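Long-range contacts in purine nucleoside phosphorylase (PDB 5TBU), which catalyses the reversible phosphorolysis of purine nucleosides such as inosine and guanosine, giving the free base and ribose 1-phosphate: residues Ile31-Gly36 with Leu114-Ala119; Leu100-Met105 with Val227-His232; Glu191-Phe196 with Gly215-Gly220; Leu242-Ser247 with Glu260-Val265. All coordinates share one frame; numbering follows the deposited sequence.

Contact 1. Residues Ile31-Gly36 with Leu114-Ala119. With HPA (hypoxanthine), chain B.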
# COMPACT_ATOMS: atom_id res chain seq x y z
N ILE A 31 -20.04 20.26 -2.59
CA ILE A 31 -19.54 20.41 -1.23
C ILE A 31 -19.50 19.05 -0.56
O ILE A 31 -20.46 18.28 -0.64
CB ILE A 31 -20.41 21.38 -0.40
CG1 ILE A 31 -20.50 22.74 -1.09
CG2 ILE A 31 -19.83 21.55 0.99
CD1 ILE A 31 -21.54 23.65 -0.48
N ILE A 32 -18.38 18.75 0.11
CA ILE A 32 -18.24 17.56 0.94
C ILE A 32 -17.66 18.00 2.28
O ILE A 32 -16.52 18.50 2.34
CB ILE A 32 -17.34 16.49 0.29
CG1 ILE A 32 -17.94 16.03 -1.04
CG2 ILE A 32 -17.15 15.32 1.24
CD1 ILE A 32 -17.10 15.00 -1.76
N CYS A 33 -18.42 17.82 3.35
CA CYS A 33 -18.06 18.29 4.67
C CYS A 33 -17.66 17.13 5.58
O CYS A 33 -18.22 16.04 5.50
CB CYS A 33 -19.21 19.07 5.31
SG CYS A 33 -19.70 20.55 4.40
N GLY A 34 -16.69 17.39 6.45
CA GLY A 34 -16.26 16.40 7.41
C GLY A 34 -17.26 16.22 8.54
O GLY A 34 -18.23 16.96 8.69
N SER A 35 -17.01 15.19 9.35
CA SER A 35 -17.90 14.88 10.46
C SER A 35 -17.95 16.04 11.44
O SER A 35 -16.91 16.56 11.87
CB SER A 35 -17.43 13.60 11.17
OG SER A 35 -17.44 12.50 10.28
N GLY A 36 -19.16 16.45 11.80
CA GLY A 36 -19.36 17.58 12.68
C GLY A 36 -19.20 18.93 12.03
O GLY A 36 -19.36 19.95 12.71
N LEU A 114 -15.73 21.90 -3.07
CA LEU A 114 -15.20 22.40 -1.81
C LEU A 114 -15.25 21.29 -0.77
O LEU A 114 -16.31 20.69 -0.56
CB LEU A 114 -15.99 23.62 -1.33
CG LEU A 114 -16.22 24.75 -2.33
CD1 LEU A 114 -17.13 25.82 -1.75
CD2 LEU A 114 -14.89 25.35 -2.78
N ILE A 115 -14.12 21.02 -0.12
CA ILE A 115 -13.98 19.88 0.79
C ILE A 115 -13.39 20.35 2.11
O ILE A 115 -12.45 21.16 2.13
CB ILE A 115 -13.11 18.76 0.17
CG1 ILE A 115 -13.60 18.41 -1.24
CG2 ILE A 115 -13.13 17.52 1.05
CD1 ILE A 115 -12.74 17.38 -1.94
N THR A 116 -13.94 19.84 3.22
CA THR A 116 -13.38 20.02 4.55
C THR A 116 -13.18 18.66 5.20
O THR A 116 -13.87 17.69 4.87
CB THR A 116 -14.28 20.89 5.45
OG1 THR A 116 -15.55 20.25 5.63
CG2 THR A 116 -14.49 22.26 4.83
N ASN A 117 -12.24 18.59 6.14
CA ASN A 117 -11.99 17.35 6.86
C ASN A 117 -11.33 17.66 8.19
O ASN A 117 -10.85 18.77 8.43
CB ASN A 117 -11.13 16.38 6.03
CG ASN A 117 -9.78 16.97 5.66
OD1 ASN A 117 -9.56 17.37 4.52
ND2 ASN A 117 -8.86 17.00 6.62
N LEU A 118 -11.33 16.65 9.06
CA LEU A 118 -10.57 16.67 10.30
C LEU A 118 -9.27 15.89 10.10
O LEU A 118 -9.25 14.89 9.38
CB LEU A 118 -11.37 16.05 11.46
CG LEU A 118 -12.49 16.84 12.15
CD1 LEU A 118 -11.95 18.16 12.68
CD2 LEU A 118 -13.69 17.06 11.24
N ALA A 119 -8.20 16.36 10.73
CA ALA A 119 -6.90 15.72 10.55
C ALA A 119 -5.98 16.09 11.70
O ALA A 119 -6.32 16.92 12.55
CB ALA A 119 -6.28 16.12 9.20
N1 HPA B . -6.22 13.65 14.82
C2 HPA B . -7.41 13.86 14.15
N3 HPA B . -7.64 13.26 12.93
C4 HPA B . -6.69 12.45 12.38
C5 HPA B . -5.49 12.23 13.05
C6 HPA B . -5.26 12.84 14.27
O6 HPA B . -4.17 12.71 14.83
N7 HPA B . -4.75 11.40 12.28
C8 HPA B . -5.47 11.11 11.17
N9 HPA B . -6.65 11.75 11.23
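Ile32 bonds to the residues on either side of Ile115: its N donates to Leu114 O (2.9 Å, 165° at the hydrogen), and its O accepts from Thr116 N at 3.0 Å. Both donors lie close to the direction in which the carbonyl points. The third bond passes from backbone to side chain. Thr116 has its OG1 between its own N and carbonyl carbon (chi1 62°), and from there the oxygen takes Gly34 N at 3.2 Å, tying Gly34 to strand 112-121 just beyond the last bridge. Strands 29-32 and 112-121 are thus parallel neighbours in the central sheet of the phosphorylase fold, and the loop leaving the first probably lies, as in related trimeric enzymes, on the phosphate side of the active site. Gly34, lacking a side chain, lets its CA lie only 4.4 Å from Asn117 CA. Asn117 itself points elsewhere, hydrogen-bonding Ser241 and Thr223. Branched aliphatics suit the buried sheet: Ile32 and Ile115 share one face, CB of the former 4.4 Å from CG2 of the latter, while Ile31 and Leu114 line the other, under Ile281 of helix 259-283. At the loop end, the CD2 methyl of Leu118 lies 3.3 Å from Ser35 O.

Contact 2. Residues Leu100-Met105 with Val227-His232. With DMS (dimethyl sulfoxide), chain D.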
# COMPACT_ATOMS: atom_id res chain seq x y z
N LEU A 100 -18.15 7.19 -8.03
CA LEU A 100 -19.44 7.42 -8.68
C LEU A 100 -20.13 8.71 -8.25
O LEU A 100 -20.59 9.45 -9.13
CB LEU A 100 -20.35 6.21 -8.47
CG LEU A 100 -21.69 6.23 -9.22
CD1 LEU A 100 -22.03 4.86 -9.80
CD2 LEU A 100 -22.82 6.72 -8.33
N PRO A 101 -20.24 9.05 -6.96
CA PRO A 101 -20.91 10.31 -6.60
C PRO A 101 -20.23 11.55 -7.15
O PRO A 101 -20.92 12.51 -7.53
CB PRO A 101 -20.90 10.29 -5.06
CG PRO A 101 -20.79 8.85 -4.70
CD PRO A 101 -19.90 8.26 -5.75
N ILE A 102 -18.90 11.57 -7.21
CA ILE A 102 -18.20 12.73 -7.76
C ILE A 102 -18.43 12.83 -9.26
O ILE A 102 -18.63 13.92 -9.81
CB ILE A 102 -16.71 12.68 -7.41
CG1 ILE A 102 -16.51 12.80 -5.90
CG2 ILE A 102 -15.95 13.79 -8.12
CD1 ILE A 102 -15.96 11.55 -5.25
N ARG A 103 -18.41 11.69 -9.96
CA ARG A 103 -18.66 11.71 -11.39
C ARG A 103 -20.12 12.02 -11.70
O ARG A 103 -20.42 12.60 -12.75
CB ARG A 103 -18.24 10.38 -12.02
CG ARG A 103 -16.72 10.21 -12.02
CD ARG A 103 -16.27 8.87 -12.56
NE ARG A 103 -14.82 8.85 -12.72
CZ ARG A 103 -14.11 7.75 -12.98
NH1 ARG A 103 -14.71 6.58 -13.12
NH2 ARG A 103 -12.79 7.84 -13.11
N VAL A 104 -21.04 11.67 -10.80
CA VAL A 104 -22.42 12.13 -10.94
C VAL A 104 -22.50 13.64 -10.75
O VAL A 104 -23.23 14.33 -11.47
CB VAL A 104 -23.35 11.37 -9.97
CG1 VAL A 104 -24.72 12.03 -9.92
CG2 VAL A 104 -23.49 9.92 -10.40
N MET A 105 -21.74 14.17 -9.79
CA MET A 105 -21.63 15.62 -9.64
C MET A 105 -21.16 16.27 -10.94
O MET A 105 -21.68 17.32 -11.34
CB MET A 105 -20.66 15.98 -8.51
CG MET A 105 -21.22 15.91 -7.11
SD MET A 105 -20.00 16.50 -5.91
CE MET A 105 -20.95 16.43 -4.40
N VAL A 227 -10.36 14.21 -4.35
CA VAL A 227 -9.61 15.20 -5.12
C VAL A 227 -9.13 14.61 -6.43
O VAL A 227 -9.17 15.26 -7.48
CB VAL A 227 -8.44 15.75 -4.28
CG1 VAL A 227 -7.55 16.65 -5.13
CG2 VAL A 227 -8.96 16.51 -3.07
N ILE A 228 -8.66 13.36 -6.40
CA ILE A 228 -8.13 12.73 -7.60
C ILE A 228 -9.24 12.49 -8.62
O ILE A 228 -9.06 12.73 -9.82
CB ILE A 228 -7.39 11.43 -7.24
CG1 ILE A 228 -6.09 11.75 -6.49
CG2 ILE A 228 -7.09 10.61 -8.49
CD1 ILE A 228 -5.30 10.53 -6.08
N ILE A 229 -10.40 12.01 -8.16
CA ILE A 229 -11.52 11.80 -9.08
C ILE A 229 -11.99 13.13 -9.67
O ILE A 229 -12.33 13.22 -10.86
CB ILE A 229 -12.67 11.07 -8.36
CG1 ILE A 229 -12.22 9.68 -7.90
CG2 ILE A 229 -13.89 10.96 -9.28
CD1 ILE A 229 -11.79 8.75 -9.03
N ALA A 230 -12.01 14.19 -8.85
CA ALA A 230 -12.42 15.50 -9.34
C ALA A 230 -11.41 16.06 -10.33
O ALA A 230 -11.78 16.54 -11.41
CB ALA A 230 -12.61 16.46 -8.17
N CYS A 231 -10.12 16.00 -9.98
CA CYS A 231 -9.08 16.46 -10.90
C CYS A 231 -9.06 15.64 -12.19
O CYS A 231 -8.73 16.17 -13.25
CB CYS A 231 -7.71 16.40 -10.21
SG CYS A 231 -6.33 16.96 -11.23
N HIS A 232 -9.43 14.36 -12.11
CA HIS A 232 -9.46 13.51 -13.29
C HIS A 232 -10.44 14.03 -14.33
O HIS A 232 -10.14 14.06 -15.53
CB HIS A 232 -9.80 12.07 -12.89
CG HIS A 232 -9.85 11.10 -14.03
ND1 HIS A 232 -11.04 10.57 -14.49
CD2 HIS A 232 -8.87 10.55 -14.79
CE1 HIS A 232 -10.79 9.74 -15.50
NE2 HIS A 232 -9.48 9.72 -15.70
S DMS D . -11.85 4.51 -11.32
O DMS D . -12.70 4.53 -12.56
C1 DMS D . -12.93 4.42 -9.86
C2 DMS D . -11.05 2.89 -11.16
O HOH W 1 -13.02 11.12 -12.93
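Ile102 and Ile229 adopt matching first torsions (both chi1 near -60°), each setting CG1 beside its own backbone N and CG2 trans to that N. The two CG2 methyls therefore meet between the helices, 3.7 Å apart, with the side chains crossing at about a right angle. Arg103, extended from CG to NE, lays its CG 4.0 Å from Ile229 CG2 and carries its guanidinium on toward His232, where NH2 comes within 3.5 Å of ND1, the two planes turned 40° from each other. Helices 95-108 and 224-232 run in roughly the same direction here, their segment axes 9.4 Å apart at a crossing angle of -33°. Ala230 suits this spacing, since its small CB admits Ile102 CG2 to 4.3 Å. A water lies in the plane of both the guanidinium and the imidazole, accepting from Arg103 NE at 2.9 Å, donating to Ile229 O and bonding His232 ND1 at 2.6 Å. Arg103 NH1 is bound by Ala7 O, and also by the oxygen of a dimethyl sulfoxide probably left from crystallisation. The polar heads of a buried arginine and histidine are thus joined through water rather than directly, and the nearby guanidinium would probably disfavour a positive charge on the imidazole.

Contact 3. Residues Glu191-Phe196 with Gly215-Gly220. With HPA (hypoxanthine), chain B.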
# COMPACT_ATOMS: atom_id res chain seq x y z
N GLU A 191 -1.00 27.00 5.31
CA GLU A 191 -0.93 26.17 4.12
C GLU A 191 -0.01 24.99 4.41
O GLU A 191 0.89 25.07 5.24
CB GLU A 191 -0.40 26.97 2.92
CG GLU A 191 1.08 27.33 3.01
CD GLU A 191 1.55 28.16 1.84
OE1 GLU A 191 0.83 29.10 1.44
OE2 GLU A 191 2.65 27.88 1.31
N GLY A 192 -0.26 23.87 3.73
CA GLY A 192 0.56 22.70 4.01
C GLY A 192 0.27 21.55 3.07
O GLY A 192 -0.68 21.59 2.27
N VAL A 193 1.10 20.52 3.18
CA VAL A 193 1.01 19.31 2.38
C VAL A 193 0.27 18.25 3.20
O VAL A 193 0.59 18.02 4.37
CB VAL A 193 2.40 18.81 1.97
CG1 VAL A 193 2.29 17.52 1.16
CG2 VAL A 193 3.13 19.88 1.17
N TYR A 194 -0.71 17.61 2.57
CA TYR A 194 -1.59 16.66 3.24
C TYR A 194 -1.15 15.24 2.93
O TYR A 194 -1.05 14.86 1.76
CB TYR A 194 -3.03 16.89 2.77
CG TYR A 194 -4.07 15.97 3.36
CD1 TYR A 194 -4.35 14.74 2.77
CD2 TYR A 194 -4.80 16.34 4.48
CE1 TYR A 194 -5.31 13.90 3.29
CE2 TYR A 194 -5.77 15.50 5.01
CZ TYR A 194 -6.02 14.28 4.41
OH TYR A 194 -6.98 13.45 4.92
N ALA A 195 -0.90 14.45 3.97
CA ALA A 195 -0.54 13.05 3.81
C ALA A 195 -1.78 12.17 3.99
O ALA A 195 -2.55 12.37 4.93
CB ALA A 195 0.54 12.63 4.80
N PHE A 196 -1.96 11.22 3.08
CA PHE A 196 -3.11 10.32 3.09
C PHE A 196 -2.72 9.03 3.80
O PHE A 196 -2.00 8.20 3.24
CB PHE A 196 -3.61 10.05 1.67
CG PHE A 196 -4.86 9.21 1.61
CD1 PHE A 196 -5.70 9.10 2.70
CD2 PHE A 196 -5.19 8.53 0.44
CE1 PHE A 196 -6.85 8.33 2.64
CE2 PHE A 196 -6.34 7.76 0.38
CZ PHE A 196 -7.17 7.66 1.47
N GLY A 215 8.38 15.48 5.17
CA GLY A 215 7.87 16.76 4.73
C GLY A 215 6.37 16.91 4.78
O GLY A 215 5.84 17.83 4.14
N CYS A 216 5.67 16.05 5.52
CA CYS A 216 4.22 16.15 5.62
C CYS A 216 3.85 17.15 6.70
O CYS A 216 4.41 17.13 7.80
CB CYS A 216 3.62 14.77 5.92
SG CYS A 216 4.10 13.48 4.75
N ASP A 217 2.91 18.04 6.39
CA ASP A 217 2.44 18.99 7.38
C ASP A 217 1.20 18.50 8.10
O ASP A 217 1.04 18.73 9.30
CB ASP A 217 2.16 20.35 6.71
CG ASP A 217 3.39 20.93 6.02
OD1 ASP A 217 4.44 21.07 6.68
OD2 ASP A 217 3.30 21.24 4.82
N VAL A 218 0.31 17.82 7.38
CA VAL A 218 -0.96 17.32 7.91
C VAL A 218 -1.13 15.88 7.46
O VAL A 218 -0.63 15.47 6.41
CB VAL A 218 -2.14 18.20 7.43
CG1 VAL A 218 -3.41 17.86 8.19
CG2 VAL A 218 -1.82 19.68 7.56
N VAL A 219 -1.83 15.09 8.28
CA VAL A 219 -2.15 13.70 7.94
C VAL A 219 -3.61 13.43 8.29
O VAL A 219 -4.08 13.82 9.36
CB VAL A 219 -1.22 12.70 8.67
CG1 VAL A 219 -1.26 12.92 10.18
CG2 VAL A 219 -1.59 11.27 8.33
N GLY A 220 -4.33 12.79 7.37
CA GLY A 220 -5.72 12.46 7.56
C GLY A 220 -6.08 11.21 6.78
O GLY A 220 -5.24 10.62 6.11
N1 HPA B . -6.22 13.65 14.82
C2 HPA B . -7.41 13.86 14.15
N3 HPA B . -7.64 13.26 12.93
C4 HPA B . -6.69 12.45 12.38
C5 HPA B . -5.49 12.23 13.05
C6 HPA B . -5.26 12.84 14.27
O6 HPA B . -4.17 12.71 14.83
N7 HPA B . -4.75 11.40 12.28
C8 HPA B . -5.47 11.11 11.17
N9 HPA B . -6.65 11.75 11.23
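Two hydrogen bonds join Val193 and Asp217, and a third joins Val193 to Val218. Val193 N donates at 2.8 Å to Asp217 OD2, which accepts through the lone pair facing away from the other carboxylate oxygen. Val193 O in turn accepts from two successive amides, Asp217 N at 3.1 Å and Val218 N at 3.0 Å, both tilted somewhat from the carbonyl plane. Regular parallel pairing follows, Ala195 N to Val218 O (2.7 Å) and Gly220 N to Ala195 O. These bonds close the beta-alpha-beta unit in which strand 189-196 is joined to strand 218-220 through helix 205-213. Gly215, whose positive phi ends that helix in a Schellman motif, starts the turn into the second strand.

Apolar packing covers both faces. Ala195 is small enough for its CB to touch Cys216 SG at 3.7 Å, beside Val219; across the sheet, Tyr194 CD2 rests near Val218 CG1.

The aromatic contacts cluster at Gly220. With its CG trans to the backbone N (chi1 179°), Tyr194 runs forward along the sheet until OH lies 3.1 Å from Gly220 CA, an approach suited to a residue without a side chain; the hydroxyl is held there by Ser222 N. Phe196 offers its ring edge to Gly220 O, 3.8 Å from CD1.

Asp217 OD1 is bound by Asn123 ND2, so both carboxylate oxygens meet N-H donors. That surrounding would probably stabilise the charged carboxylate, which here does the work of a backbone acceptor where strand 218-220 has not yet begun.

Contact 4. Residues Leu242-Ser247 with Glu260-Val265. With HPA (hypoxanthine), chain B.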
# COMPACT_ATOMS: atom_id res chain seq x y z
N LEU A 242 -9.12 20.88 9.24
CA LEU A 242 -9.18 21.40 10.60
C LEU A 242 -8.30 20.54 11.48
O LEU A 242 -8.51 19.32 11.59
CB LEU A 242 -10.62 21.42 11.11
CG LEU A 242 -10.80 21.75 12.59
CD1 LEU A 242 -10.16 23.09 12.93
CD2 LEU A 242 -12.27 21.75 12.96
N ILE A 243 -7.30 21.15 12.11
CA ILE A 243 -6.35 20.43 12.95
C ILE A 243 -6.99 20.16 14.31
O ILE A 243 -7.29 21.09 15.06
CB ILE A 243 -5.04 21.21 13.10
CG1 ILE A 243 -4.48 21.58 11.73
CG2 ILE A 243 -4.03 20.38 13.88
CD1 ILE A 243 -4.21 20.40 10.84
N ALA A 244 -7.19 18.88 14.62
CA ALA A 244 -7.72 18.49 15.92
C ALA A 244 -6.65 18.37 16.99
O ALA A 244 -6.94 18.56 18.18
CB ALA A 244 -8.48 17.17 15.81
N ASN A 245 -5.41 18.08 16.60
CA ASN A 245 -4.31 17.87 17.53
C ASN A 245 -3.02 17.78 16.73
O ASN A 245 -3.04 17.52 15.52
CB ASN A 245 -4.51 16.60 18.36
CG ASN A 245 -4.64 15.36 17.50
OD1 ASN A 245 -5.69 15.12 16.90
ND2 ASN A 245 -3.58 14.57 17.43
N ASN A 246 -1.90 17.99 17.42
CA ASN A 246 -0.58 17.81 16.84
C ASN A 246 -0.00 16.51 17.41
O ASN A 246 0.37 16.46 18.58
CB ASN A 246 0.33 19.00 17.16
CG ASN A 246 1.62 18.97 16.37
OD1 ASN A 246 2.50 18.13 16.62
ND2 ASN A 246 1.76 19.88 15.42
N SER A 247 0.07 15.48 16.56
CA SER A 247 0.52 14.18 17.04
C SER A 247 2.01 14.16 17.36
O SER A 247 2.46 13.26 18.09
CB SER A 247 0.19 13.09 16.01
OG SER A 247 0.69 13.42 14.73
N GLU A 260 -13.38 11.23 20.42
CA GLU A 260 -14.16 12.15 21.24
C GLU A 260 -13.50 13.52 21.30
O GLU A 260 -14.18 14.55 21.20
CB GLU A 260 -14.36 11.58 22.64
CG GLU A 260 -15.29 10.37 22.72
CD GLU A 260 -14.69 9.12 22.09
OE1 GLU A 260 -15.11 8.74 20.98
OE2 GLU A 260 -13.78 8.53 22.71
N LYS A 261 -12.17 13.56 21.46
CA LYS A 261 -11.47 14.84 21.44
C LYS A 261 -11.55 15.49 20.07
O LYS A 261 -11.62 16.72 19.96
CB LYS A 261 -10.01 14.66 21.85
CG LYS A 261 -9.77 14.13 23.26
CD LYS A 261 -8.29 14.23 23.60
CE LYS A 261 -7.84 13.11 24.51
NZ LYS A 261 -6.36 13.12 24.70
N VAL A 262 -11.52 14.68 19.01
CA VAL A 262 -11.55 15.23 17.65
C VAL A 262 -12.88 15.92 17.38
O VAL A 262 -12.92 17.04 16.86
CB VAL A 262 -11.26 14.12 16.62
CG1 VAL A 262 -11.46 14.64 15.21
CG2 VAL A 262 -9.85 13.58 16.81
N LEU A 263 -13.99 15.26 17.73
CA LEU A 263 -15.30 15.86 17.50
C LEU A 263 -15.51 17.10 18.36
O LEU A 263 -16.23 18.02 17.94
CB LEU A 263 -16.40 14.84 17.76
CG LEU A 263 -16.50 13.67 16.78
CD1 LEU A 263 -17.64 12.73 17.16
CD2 LEU A 263 -16.68 14.18 15.35
N ALA A 264 -14.91 17.15 19.55
CA ALA A 264 -15.02 18.35 20.38
C ALA A 264 -14.36 19.54 19.71
O ALA A 264 -14.84 20.68 19.82
CB ALA A 264 -14.42 18.09 21.76
N VAL A 265 -13.23 19.32 19.03
CA VAL A 265 -12.59 20.40 18.28
C VAL A 265 -13.46 20.82 17.11
O VAL A 265 -13.57 22.02 16.80
CB VAL A 265 -11.19 19.97 17.83
CG1 VAL A 265 -10.56 21.04 16.95
CG2 VAL A 265 -10.30 19.67 19.03
N1 HPA B . -6.22 13.65 14.82
C2 HPA B . -7.41 13.86 14.15
N3 HPA B . -7.64 13.26 12.93
C4 HPA B . -6.69 12.45 12.38
C5 HPA B . -5.49 12.23 13.05
C6 HPA B . -5.26 12.84 14.27
O6 HPA B . -4.17 12.71 14.83
N7 HPA B . -4.75 11.40 12.28
C8 HPA B . -5.47 11.11 11.17
N9 HPA B . -6.65 11.75 11.23
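Ala244 and Val262 mark the nearest backbone approach, CA to CA 5.3 Å, where strand 242-246 crosses helix 260-265 with N-to-C directions 139° apart. The axes of these segments come within 8.0 Å, close for a helix laid on a sheet, and small and branched aliphatic residues make most of the interface. This is the helix-on-sheet packing of the phosphorylase fold: the N-terminal part of the long helix 259-283 lies over the end of a central strand, beside the base pocket.

At Ala244 the strand departs from extended geometry, which turns the chain before Asn245. The CB of Ala244 faces the helix and meets Val262 CG1 at 4.0 Å. One turn along, Val265 sets its two methyls against successive carbonyl oxygens, CG1 near Ile243 O and CG2 3.6 Å from Ala244 O, an oxygen that also accepts from Ser128 OG. Leu242 completes the apolar strip, its CD2 4.4 Å from Val265 CG1.

Ala244 and Val262 also make an apolar wall at the bound hypoxanthine, Val262 CG2 standing 3.6 Å from its C2. Asn245 supplies the polar recognition. Its CG sits between the backbone N and carbonyl carbon (chi1 58°), bringing the amide to the base. An asparagine suits this place because one amide can both give and accept: ND2 donates to O6 of the base as well as to Asp250 OD2, and OD1 receives the hydrogen of hypoxanthine N1 at 2.6 Å in a nearly straight bond of 165°.

Overall arrangement
Contacts 1, 3 and 4 belong to one sheet and converge on the hypoxanthine site. Strand 112-121 links them: Asn117 O lies 2.8 Å from Leu242 N of contact 4, a probable hydrogen bond, and Ala119 CB packs against Val219 O of contact 3. Contact 4 supplies the polar grip on the base, complemented by Glu203, while Ala119 and residues 219-220 line it by packing. Contacts 3 and 4 meet where Val218 CG1 touches Ile243 CD1, 3.8 Å away. Contact 2 is the outlier, its centre about 28 Å from that of contact 4, yet Ile115 CD1 and Val227 CG2 (4.0 Å) join it to contact 1 by packing.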